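Side-chain contacts in putative periplasmic protein (Wolinella succinogenes, PDB 3KN3), which probably captures a small solute in the periplasm for uptake, perhaps tungstate, and can hold glutathione in its binding site: residues V23-Y28 with V34-V39; K29-V34 with S230-A235; L109-Q114 with E136-I141; Y203-V208 with K222-W227. All blocks are in the same frame, centred on the assembly; numbering follows the deposited sequence.

Contact 1: residues V23-Y28 with V34-V39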
# COMPACT_ATOMS: atom_id res chain seq x y z
N VAL A 23 -4.62 3.13 14.47
CA VAL A 23 -3.38 3.44 15.15
C VAL A 23 -3.23 4.97 15.27
O VAL A 23 -3.00 5.49 16.36
CB VAL A 23 -2.19 2.86 14.42
CG1 VAL A 23 -0.91 3.24 15.14
CG2 VAL A 23 -2.32 1.34 14.31
N LEU A 24 -3.39 5.66 14.14
CA LEU A 24 -3.24 7.12 14.08
C LEU A 24 -4.24 7.88 14.95
O LEU A 24 -3.88 8.83 15.61
CB LEU A 24 -3.31 7.59 12.64
CG LEU A 24 -2.19 7.02 11.75
CD1 LEU A 24 -2.37 7.37 10.29
CD2 LEU A 24 -0.84 7.52 12.25
N ALA A 25 -5.50 7.44 14.97
CA ALA A 25 -6.56 8.20 15.64
C ALA A 25 -6.37 8.41 17.15
O ALA A 25 -6.51 9.53 17.63
CB ALA A 25 -7.94 7.60 15.34
N PRO A 26 -6.06 7.34 17.90
CA PRO A 26 -5.83 7.55 19.33
C PRO A 26 -4.62 8.43 19.58
O PRO A 26 -4.64 9.28 20.48
CB PRO A 26 -5.57 6.13 19.85
CG PRO A 26 -6.13 5.22 18.81
CD PRO A 26 -5.91 5.93 17.51
N ALA A 27 -3.57 8.25 18.79
CA ALA A 27 -2.37 9.08 18.96
C ALA A 27 -2.66 10.55 18.66
O ALA A 27 -2.13 11.44 19.33
CB ALA A 27 -1.24 8.57 18.09
N TYR A 28 -3.51 10.81 17.67
CA TYR A 28 -3.84 12.18 17.29
C TYR A 28 -4.72 12.84 18.36
O TYR A 28 -4.52 14.00 18.72
CB TYR A 28 -4.52 12.22 15.92
CG TYR A 28 -4.71 13.61 15.35
CD1 TYR A 28 -3.62 14.47 15.19
CD2 TYR A 28 -5.97 14.08 14.98
CE1 TYR A 28 -3.78 15.74 14.68
CE2 TYR A 28 -6.13 15.35 14.46
CZ TYR A 28 -5.02 16.18 14.32
OH TYR A 28 -5.16 17.45 13.82
N VAL A 34 -8.30 16.32 19.00
CA VAL A 34 -9.22 16.14 17.87
C VAL A 34 -9.56 14.67 17.61
O VAL A 34 -8.67 13.82 17.58
CB VAL A 34 -8.64 16.71 16.57
CG1 VAL A 34 -9.52 16.32 15.37
CG2 VAL A 34 -8.43 18.23 16.66
N ASP A 35 -10.85 14.40 17.41
CA ASP A 35 -11.30 13.07 17.00
C ASP A 35 -11.35 12.87 15.48
O ASP A 35 -12.04 13.59 14.77
CB ASP A 35 -12.67 12.75 17.58
CG ASP A 35 -12.61 12.40 19.05
OD1 ASP A 35 -11.65 11.72 19.46
OD2 ASP A 35 -13.53 12.81 19.79
N LEU A 36 -10.63 11.87 15.01
CA LEU A 36 -10.70 11.42 13.63
C LEU A 36 -11.97 10.60 13.38
O LEU A 36 -12.24 9.61 14.05
CB LEU A 36 -9.49 10.55 13.33
CG LEU A 36 -8.83 10.76 11.98
CD1 LEU A 36 -8.52 12.24 11.81
CD2 LEU A 36 -7.57 9.90 11.86
N LYS A 37 -12.76 11.03 12.41
CA LYS A 37 -13.96 10.30 12.04
C LYS A 37 -13.87 9.95 10.55
O LYS A 37 -13.68 10.83 9.70
CB LYS A 37 -15.23 11.12 12.33
CG LYS A 37 -15.53 11.38 13.82
CD LYS A 37 -16.01 10.11 14.55
CE LYS A 37 -17.34 9.54 14.00
NZ LYS A 37 -18.55 10.09 14.70
N TRP A 38 -13.96 8.68 10.22
CA TRP A 38 -13.80 8.31 8.82
C TRP A 38 -14.89 7.41 8.27
O TRP A 38 -15.53 6.66 8.99
CB TRP A 38 -12.42 7.70 8.56
CG TRP A 38 -12.14 6.41 9.29
CD1 TRP A 38 -12.37 5.15 8.83
CD2 TRP A 38 -11.54 6.26 10.59
NE1 TRP A 38 -11.96 4.22 9.76
CE2 TRP A 38 -11.45 4.88 10.85
CE3 TRP A 38 -11.09 7.16 11.57
CZ2 TRP A 38 -10.92 4.38 12.04
CZ3 TRP A 38 -10.56 6.66 12.74
CH2 TRP A 38 -10.48 5.29 12.97
N VAL A 39 -15.10 7.50 6.97
CA VAL A 39 -15.98 6.58 6.31
C VAL A 39 -15.18 5.86 5.24
O VAL A 39 -14.43 6.50 4.50
CB VAL A 39 -17.18 7.29 5.70
CG1 VAL A 39 -18.18 6.27 5.21
CG2 VAL A 39 -17.84 8.18 6.74
O HOH W 1 -8.49 11.21 16.43

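Contact 2: residues K29-V34 with S230-A235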
# COMPACT_ATOMS: atom_id res chain seq x y z
N LYS A 29 -5.68 12.08 18.86
CA LYS A 29 -6.56 12.54 19.91
C LYS A 29 -5.76 12.94 21.14
O LYS A 29 -6.04 13.94 21.78
CB LYS A 29 -7.55 11.44 20.29
CG LYS A 29 -8.58 11.87 21.31
CD LYS A 29 -9.32 13.11 20.84
CE LYS A 29 -10.20 13.67 21.93
NZ LYS A 29 -11.26 12.70 22.29
N LYS A 30 -4.73 12.15 21.44
CA LYS A 30 -3.84 12.41 22.56
C LYS A 30 -3.00 13.68 22.39
O LYS A 30 -2.81 14.44 23.34
CB LYS A 30 -2.93 11.20 22.79
CG LYS A 30 -1.65 11.49 23.57
CD LYS A 30 -1.40 10.41 24.62
CE LYS A 30 -2.18 10.72 25.90
NZ LYS A 30 -2.61 9.50 26.64
N ASP A 31 -2.50 13.92 21.18
CA ASP A 31 -1.61 15.07 20.98
C ASP A 31 -2.36 16.36 20.79
O ASP A 31 -1.78 17.44 20.96
CB ASP A 31 -0.71 14.85 19.77
CG ASP A 31 0.38 13.84 20.03
OD1 ASP A 31 1.16 13.56 19.11
OD2 ASP A 31 0.44 13.31 21.16
N THR A 32 -3.64 16.27 20.49
CA THR A 32 -4.29 17.34 19.76
C THR A 32 -5.71 17.64 20.25
O THR A 32 -6.22 18.74 20.04
CB THR A 32 -4.27 16.97 18.26
OG1 THR A 32 -3.75 18.06 17.50
CG2 THR A 32 -5.63 16.58 17.75
N GLY A 33 -6.33 16.67 20.92
CA GLY A 33 -7.72 16.78 21.34
C GLY A 33 -8.75 16.58 20.23
O GLY A 33 -9.95 16.65 20.48
N VAL A 34 -8.30 16.32 19.00
CA VAL A 34 -9.22 16.14 17.87
C VAL A 34 -9.56 14.67 17.61
O VAL A 34 -8.67 13.82 17.58
CB VAL A 34 -8.64 16.71 16.57
CG1 VAL A 34 -9.52 16.32 15.37
CG2 VAL A 34 -8.43 18.23 16.66
N SER A 230 5.28 15.74 10.88
CA SER A 230 6.22 16.13 11.94
C SER A 230 7.21 15.02 12.28
O SER A 230 6.86 13.83 12.23
CB SER A 230 5.48 16.56 13.22
OG SER A 230 5.32 15.47 14.12
N GLU A 231 8.42 15.42 12.64
CA GLU A 231 9.49 14.45 12.88
C GLU A 231 9.07 13.38 13.90
O GLU A 231 9.25 12.18 13.67
CB GLU A 231 10.79 15.14 13.31
CG GLU A 231 12.02 14.25 13.16
CD GLU A 231 12.03 13.50 11.82
OE1 GLU A 231 12.12 14.16 10.76
OE2 GLU A 231 11.94 12.25 11.83
N LYS A 232 8.51 13.83 15.02
CA LYS A 232 8.08 12.90 16.05
C LYS A 232 7.25 11.77 15.44
O LYS A 232 7.47 10.60 15.73
CB LYS A 232 7.29 13.62 17.13
CG LYS A 232 6.81 12.69 18.24
CD LYS A 232 5.52 13.18 18.87
CE LYS A 232 4.91 12.12 19.75
NZ LYS A 232 3.61 12.56 20.32
N MSE A 233 6.30 12.14 14.58
CA MSE A 233 5.39 11.17 13.98
C MSE A 233 6.01 10.47 12.77
O MSE A 233 5.73 9.29 12.53
CB MSE A 233 4.07 11.84 13.61
CG MSE A 233 3.24 12.25 14.82
SE MSE A 233 2.86 10.70 15.96
CE MSE A 233 2.31 11.61 17.59
N GLN A 234 6.83 11.18 12.02
CA GLN A 234 7.65 10.53 11.01
C GLN A 234 8.41 9.37 11.65
O GLN A 234 8.24 8.21 11.27
CB GLN A 234 8.60 11.54 10.36
CG GLN A 234 7.93 12.41 9.31
CD GLN A 234 7.21 11.58 8.27
OE1 GLN A 234 7.84 10.92 7.44
NE2 GLN A 234 5.88 11.59 8.30
N ALA A 235 9.23 9.69 12.65
CA ALA A 235 9.99 8.67 13.37
C ALA A 235 9.09 7.65 14.07
O ALA A 235 9.42 6.47 14.16
CB ALA A 235 10.92 9.33 14.37

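Contact 3: residues L109-Q114 with E136-I141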
# COMPACT_ATOMS: atom_id res chain seq x y z
N LEU A 109 17.53 -12.11 -12.07
CA LEU A 109 17.93 -13.48 -11.81
C LEU A 109 16.76 -14.42 -12.06
O LEU A 109 16.92 -15.49 -12.63
CB LEU A 109 18.42 -13.63 -10.37
CG LEU A 109 19.03 -15.01 -10.06
CD1 LEU A 109 20.12 -15.33 -11.09
CD2 LEU A 109 19.58 -15.07 -8.63
N ILE A 110 15.59 -14.02 -11.58
CA ILE A 110 14.36 -14.75 -11.78
C ILE A 110 14.12 -14.98 -13.26
O ILE A 110 13.82 -16.09 -13.69
CB ILE A 110 13.17 -14.00 -11.14
CG1 ILE A 110 13.19 -14.17 -9.63
CG2 ILE A 110 11.86 -14.50 -11.69
CD1 ILE A 110 12.30 -13.19 -8.88
N GLU A 111 14.28 -13.93 -14.05
CA GLU A 111 14.14 -14.06 -15.49
C GLU A 111 15.18 -15.00 -16.08
O GLU A 111 14.85 -15.95 -16.80
CB GLU A 111 14.22 -12.70 -16.16
CG GLU A 111 13.86 -12.75 -17.62
CD GLU A 111 13.98 -11.41 -18.28
OE1 GLU A 111 14.95 -10.69 -17.96
OE2 GLU A 111 13.10 -11.08 -19.11
N LYS A 112 16.45 -14.72 -15.79
CA LYS A 112 17.56 -15.53 -16.27
C LYS A 112 17.35 -17.03 -15.98
O LYS A 112 17.40 -17.86 -16.89
CB LYS A 112 18.89 -15.03 -15.69
CG LYS A 112 20.13 -15.85 -16.08
CD LYS A 112 21.41 -15.01 -16.02
CE LYS A 112 22.37 -15.47 -14.92
NZ LYS A 112 23.22 -16.63 -15.32
N GLU A 113 17.10 -17.36 -14.73
CA GLU A 113 16.92 -18.76 -14.36
C GLU A 113 15.50 -19.25 -14.64
O GLU A 113 15.21 -20.43 -14.49
CB GLU A 113 17.30 -18.99 -12.90
CG GLU A 113 18.75 -18.66 -12.62
CD GLU A 113 19.17 -19.06 -11.22
OE1 GLU A 113 18.30 -19.52 -10.47
OE2 GLU A 113 20.36 -18.90 -10.89
N GLN A 114 14.64 -18.34 -15.07
CA GLN A 114 13.22 -18.64 -15.33
C GLN A 114 12.53 -19.31 -14.14
O GLN A 114 11.98 -20.39 -14.28
CB GLN A 114 13.07 -19.54 -16.57
CG GLN A 114 13.50 -18.89 -17.87
CD GLN A 114 13.12 -19.71 -19.09
OE1 GLN A 114 12.19 -19.36 -19.83
NE2 GLN A 114 13.83 -20.81 -19.31
N GLU A 136 10.47 -1.19 -13.47
CA GLU A 136 11.69 -0.59 -12.93
C GLU A 136 12.87 -1.54 -13.05
O GLU A 136 14.00 -1.12 -13.28
CB GLU A 136 11.50 -0.19 -11.47
CG GLU A 136 10.52 0.96 -11.22
CD GLU A 136 10.51 1.42 -9.75
OE1 GLU A 136 11.60 1.47 -9.13
OE2 GLU A 136 9.42 1.76 -9.23
N ALA A 137 12.62 -2.84 -12.89
CA ALA A 137 13.70 -3.81 -12.82
C ALA A 137 14.20 -4.25 -14.19
O ALA A 137 15.40 -4.37 -14.40
CB ALA A 137 13.26 -5.03 -12.00
N LEU A 138 13.27 -4.50 -15.12
CA LEU A 138 13.67 -5.01 -16.43
C LEU A 138 13.42 -4.00 -17.53
O LEU A 138 13.87 -4.19 -18.66
CB LEU A 138 12.93 -6.31 -16.77
CG LEU A 138 13.02 -7.51 -15.84
CD1 LEU A 138 12.35 -8.71 -16.48
CD2 LEU A 138 14.46 -7.82 -15.49
N GLY A 139 12.66 -2.95 -17.23
CA GLY A 139 12.18 -2.06 -18.26
C GLY A 139 10.98 -2.61 -19.03
O GLY A 139 10.52 -2.00 -20.00
N LYS A 140 10.46 -3.75 -18.60
CA LYS A 140 9.28 -4.36 -19.22
C LYS A 140 8.60 -5.33 -18.27
O LYS A 140 9.23 -5.91 -17.38
CB LYS A 140 9.66 -5.09 -20.50
CG LYS A 140 10.61 -6.24 -20.26
CD LYS A 140 10.58 -7.22 -21.41
CE LYS A 140 11.46 -8.43 -21.12
NZ LYS A 140 11.04 -9.14 -19.88
N ILE A 141 7.29 -5.52 -18.45
CA ILE A 141 6.58 -6.55 -17.72
C ILE A 141 6.68 -7.83 -18.50
O ILE A 141 6.29 -7.88 -19.66
CB ILE A 141 5.13 -6.20 -17.56
CG1 ILE A 141 4.98 -4.69 -17.37
CG2 ILE A 141 4.52 -7.01 -16.43
CD1 ILE A 141 4.62 -4.27 -15.99

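Contact 4: residues Y203-V208 with K222-W227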
# COMPACT_ATOMS: atom_id res chain seq x y z
N TYR A 203 0.25 5.26 1.56
CA TYR A 203 -1.12 5.75 1.53
C TYR A 203 -1.09 7.28 1.60
O TYR A 203 -0.39 7.87 2.42
CB TYR A 203 -1.91 5.15 2.69
CG TYR A 203 -1.91 3.62 2.73
CD1 TYR A 203 -2.99 2.88 2.25
CD2 TYR A 203 -0.83 2.93 3.26
CE1 TYR A 203 -2.99 1.51 2.30
CE2 TYR A 203 -0.81 1.55 3.30
CZ TYR A 203 -1.89 0.85 2.82
OH TYR A 203 -1.86 -0.53 2.87
N SER A 204 -1.86 7.94 0.74
CA SER A 204 -1.81 9.38 0.62
C SER A 204 -2.97 10.09 1.29
O SER A 204 -4.12 9.71 1.09
CB SER A 204 -1.80 9.78 -0.85
OG SER A 204 -0.64 9.30 -1.48
N ILE A 205 -2.65 11.11 2.08
CA ILE A 205 -3.65 12.00 2.65
C ILE A 205 -3.65 13.24 1.79
O ILE A 205 -2.59 13.75 1.45
CB ILE A 205 -3.29 12.44 4.07
CG1 ILE A 205 -3.09 11.22 4.96
CG2 ILE A 205 -4.39 13.31 4.68
CD1 ILE A 205 -2.53 11.57 6.30
N MSE A 206 -4.83 13.70 1.41
CA MSE A 206 -4.95 14.99 0.74
C MSE A 206 -6.06 15.79 1.40
O MSE A 206 -7.08 15.23 1.82
CB MSE A 206 -5.26 14.83 -0.74
CG MSE A 206 -4.14 14.19 -1.53
SE MSE A 206 -4.74 13.60 -3.31
CE MSE A 206 -3.04 13.13 -4.10
N ALA A 207 -5.86 17.09 1.49
CA ALA A 207 -6.87 17.99 2.02
C ALA A 207 -7.85 18.35 0.93
O ALA A 207 -7.49 18.46 -0.24
CB ALA A 207 -6.25 19.24 2.58
N VAL A 208 -9.09 18.52 1.33
CA VAL A 208 -10.09 19.01 0.43
C VAL A 208 -9.78 20.47 0.12
O VAL A 208 -9.55 21.27 1.02
CB VAL A 208 -11.52 18.77 1.02
CG1 VAL A 208 -12.52 19.78 0.48
CG2 VAL A 208 -11.97 17.36 0.72
N LYS A 222 -5.12 20.77 7.57
CA LYS A 222 -3.71 21.13 7.58
C LYS A 222 -3.03 20.74 8.91
O LYS A 222 -1.87 20.30 8.94
CB LYS A 222 -3.54 22.62 7.27
CG LYS A 222 -2.15 23.15 7.48
CD LYS A 222 -1.24 22.95 6.28
CE LYS A 222 0.15 23.55 6.56
NZ LYS A 222 0.08 24.81 7.40
N GLN A 223 -3.76 20.88 10.01
CA GLN A 223 -3.21 20.49 11.30
C GLN A 223 -2.88 19.00 11.35
O GLN A 223 -1.80 18.60 11.78
CB GLN A 223 -4.18 20.85 12.42
CG GLN A 223 -3.68 20.52 13.80
CD GLN A 223 -4.74 20.74 14.87
OE1 GLN A 223 -5.24 21.85 15.05
NE2 GLN A 223 -5.12 19.67 15.57
N PHE A 224 -3.81 18.18 10.89
CA PHE A 224 -3.59 16.75 10.87
C PHE A 224 -2.42 16.38 9.98
O PHE A 224 -1.60 15.54 10.33
CB PHE A 224 -4.84 16.05 10.38
CG PHE A 224 -4.70 14.58 10.28
CD1 PHE A 224 -4.48 13.82 11.41
CD2 PHE A 224 -4.78 13.95 9.06
CE1 PHE A 224 -4.35 12.45 11.33
CE2 PHE A 224 -4.65 12.58 8.96
CZ PHE A 224 -4.43 11.83 10.10
N ILE A 225 -2.35 17.01 8.82
CA ILE A 225 -1.27 16.74 7.89
C ILE A 225 0.08 17.15 8.47
O ILE A 225 1.07 16.44 8.34
CB ILE A 225 -1.52 17.43 6.52
CG1 ILE A 225 -2.58 16.67 5.72
CG2 ILE A 225 -0.23 17.57 5.73
CD1 ILE A 225 -3.02 17.41 4.48
N ASP A 226 0.13 18.30 9.13
CA ASP A 226 1.37 18.76 9.74
C ASP A 226 1.80 17.79 10.84
O ASP A 226 2.98 17.47 11.00
CB ASP A 226 1.23 20.18 10.30
CG ASP A 226 1.07 21.24 9.21
OD1 ASP A 226 1.31 20.93 8.02
OD2 ASP A 226 0.70 22.39 9.55
N TRP A 227 0.83 17.29 11.60
CA TRP A 227 1.11 16.35 12.68
C TRP A 227 1.79 15.09 12.11
O TRP A 227 2.84 14.66 12.59
CB TRP A 227 -0.19 16.02 13.40
CG TRP A 227 -0.10 14.97 14.46
CD1 TRP A 227 0.39 15.12 15.71
CD2 TRP A 227 -0.56 13.62 14.36
NE1 TRP A 227 0.29 13.95 16.40
CE2 TRP A 227 -0.29 13.00 15.60
CE3 TRP A 227 -1.16 12.87 13.35
CZ2 TRP A 227 -0.61 11.66 15.86
CZ3 TRP A 227 -1.47 11.53 13.61
CH2 TRP A 227 -1.19 10.95 14.85

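Contact 1: residues V23-Y28 with V34-V39
Ala25 and Tyr28 of helix 20-32 pack against Val34, Leu36 and Trp38 in the second half of a β-α-β crossover: helix 20-32, which follows strand 6-12 after the short helix 13-18, leads into the parallel strand 35-41. The short segments run nearly antiparallel, at 152° with axes 7.6 Å apart, as expected where a helix returns to a neighbouring strand. Three residues of 34-39 turn toward the helix, and two small patches result. In one, the methyl of Ala25 sits between two partners: its CB is 3.9 Å from Leu36 CB and 3.8 Å from Trp38 CZ3, meeting the indole at its edge, near the ring plane. Trp38 brings its six-membered ring there with CG placed between its backbone N and carbonyl carbon (chi1 63°). In the other patch, Tyr28 and Val34 run alongside one another in the same sense; Tyr28 CE2 is 3.5 Å from Val34 CB and 3.6 Å from Val34 CG1, the ring being obliquely presented. No direct hydrogen bond links the segments. Instead one water donates to Ala25 O and to Val34 O and accepts from Leu36 N, the last at 2.7 Å, and so satisfies polar backbone atoms between the two patches. Beyond the pair, Leu36 rests on Leu7 and Met9 of strand 6-12, and Trp38 NE1 is hydrogen-bonded to Asp16 OD1. Helix 218-229 packs against the same contact, Phe224 meeting the Tyr28 ring edge-to-face and also touching Leu36.

Contact 2: residues K29-V34 with S230-A235
The carboxylate of Asp31 is the flat group through which this contact is made, and as modelled it receives donors from opposite sides of its plane, although OD1 is less surely placed because CE of selenomethionine Met233 is set too close to it. Lys232 NZ stands about 1.2 Å to one side of the plane, beyond the two oxygens; Trp227 NE1, which hydrogen-bonds to OD1, is about 1.1 Å to the other. Under the same reservation, Lys232 NZ is 2.9 Å from Asp31 OD1, a hydrogen-bonded salt bridge, and 3.4 Å from Asp31 OD2. The lysine spans the space between the helices with an extended chain, CG lying anti to the backbone N (chi1 180°), its ammonium meeting the aspartate from the opposite direction. With an alanine in place of Asp31, the Lys232 ammonium is likely to lose its counter-charge and the indole N-H of Trp227 its acceptor. Little surface is buried, about 92 Å², and the salt bridge is the main polar link. It is an interhelical salt bridge from the C-terminal part of helix 20-32 to the first turn of helix 231-238; in this periplasmic binding protein fold it ties the C-terminal helix to the lobe that holds the N terminus.

Contact 3: residues L109-Q114 with E136-I141
Lys140 NZ donates to Glu111 OE2 at 2.9 Å, a salt bridge that joins the last turns of helix 103-113 to the loop following helix 125-138. The ammonium comes in on the syn side of OE2 but 27° out of the carboxylate plane. The two side chains arrive from opposite directions: Glu111 is extended, with CG trans to its own nitrogen (chi1 -171°), whereas Lys140 bends at its far end (chi4 58°) to turn NZ toward the acid. Leu138 lies over one face of the carboxylate. Its CD1 is 3.6 Å from Glu111 CD and from both Glu111 OE1 and Glu111 OE2, a near-equal spacing that fits a methyl stacked above the flat group; Leu138 CD2 is 3.8 Å from Glu111 OE1. Lysine and leucine thus approach from the same side of the plane. With a lysine in place of Glu111, Lys140 would probably face a like charge and Leu138 would lose the flat group it packs on. Glu145 OE1 lies close to Glu111 OE2 and makes a long, weak ion pair with Lys140 NZ. Two acids near one ammonium would favour its charged form, and their mutual repulsion may be eased by it. On the surface of the periplasmic-binding-protein lobe without the N terminus, away from the glutathione site, solvent should screen this link between two helices, which implies a modest salt bridge, with Leu138 covering one face of the acid.

Contact 4: residues Y203-V208 with K222-W227
Ile205 and Ala207 on strand 203-208 face helix 222-227, whose axis passes 9.1 Å away with its N-to-C direction at 155° to that of the strand, close to antiparallel. The nearest CA pairs, Ile205 with Ile225 at 7.5 Å and Ala207 with Lys222 at 7.1 Å, keep the backbones far enough apart for a layer of side chains. Ile205 uses both branches. Its CG1 branch stands opposite the carbonyl carbon across CA-CB (chi1 -56°), which carries CD1 to 3.5 Å from Phe224 CE2; the two side chains meet at about a right angle and the ring is approached obliquely. The other branch, CG2, is 4.0 Å from Ile225 CG1, the two isoleucines overlapping from opposing directions. Farther along, Ile225 CD1 reaches Ala207, 4.2 Å from its CB and 4.1 Å from its backbone N. All four residues are buried and no hydrogen bond crosses, so the junction is purely apolar. Ile205 also touches Ile228, and Ala207 meets Ala221, extending the layer along helix 218-229, while Val81 of strand 78-82 flanks Ile205. Tyr203, which contacts glutathione in a crystal structure of this protein, stacks on His61, another such residue; no glutathione is bound to this chain. A helix laid almost antiparallel on the preceding strand, with an apolar layer in between, is characteristic of the α/β layering in a periplasmic binding protein lobe.

Overall arrangement
From the N terminus, contact 1 closes the shortest loop, folding helix 20-32 onto strand 35-41. Contact 2 crosses it, since its first segment, 29-34, lies between and overlaps the segments of contact 1 at Val34, and it then spans almost the whole chain to helix 231-238. Nested within that long loop are contact 3, joining helices 103-113 and 125-138, and later contact 4, joining strand 202-208 to helix 218-229. Contacts 1, 2 and 4 cluster with centres 11 to 12 Å apart, Tyr28, Asp31 and Trp227 linking them into one lobe. Contact 3 belongs to the other lobe, its centre about 37 to 42 Å from theirs.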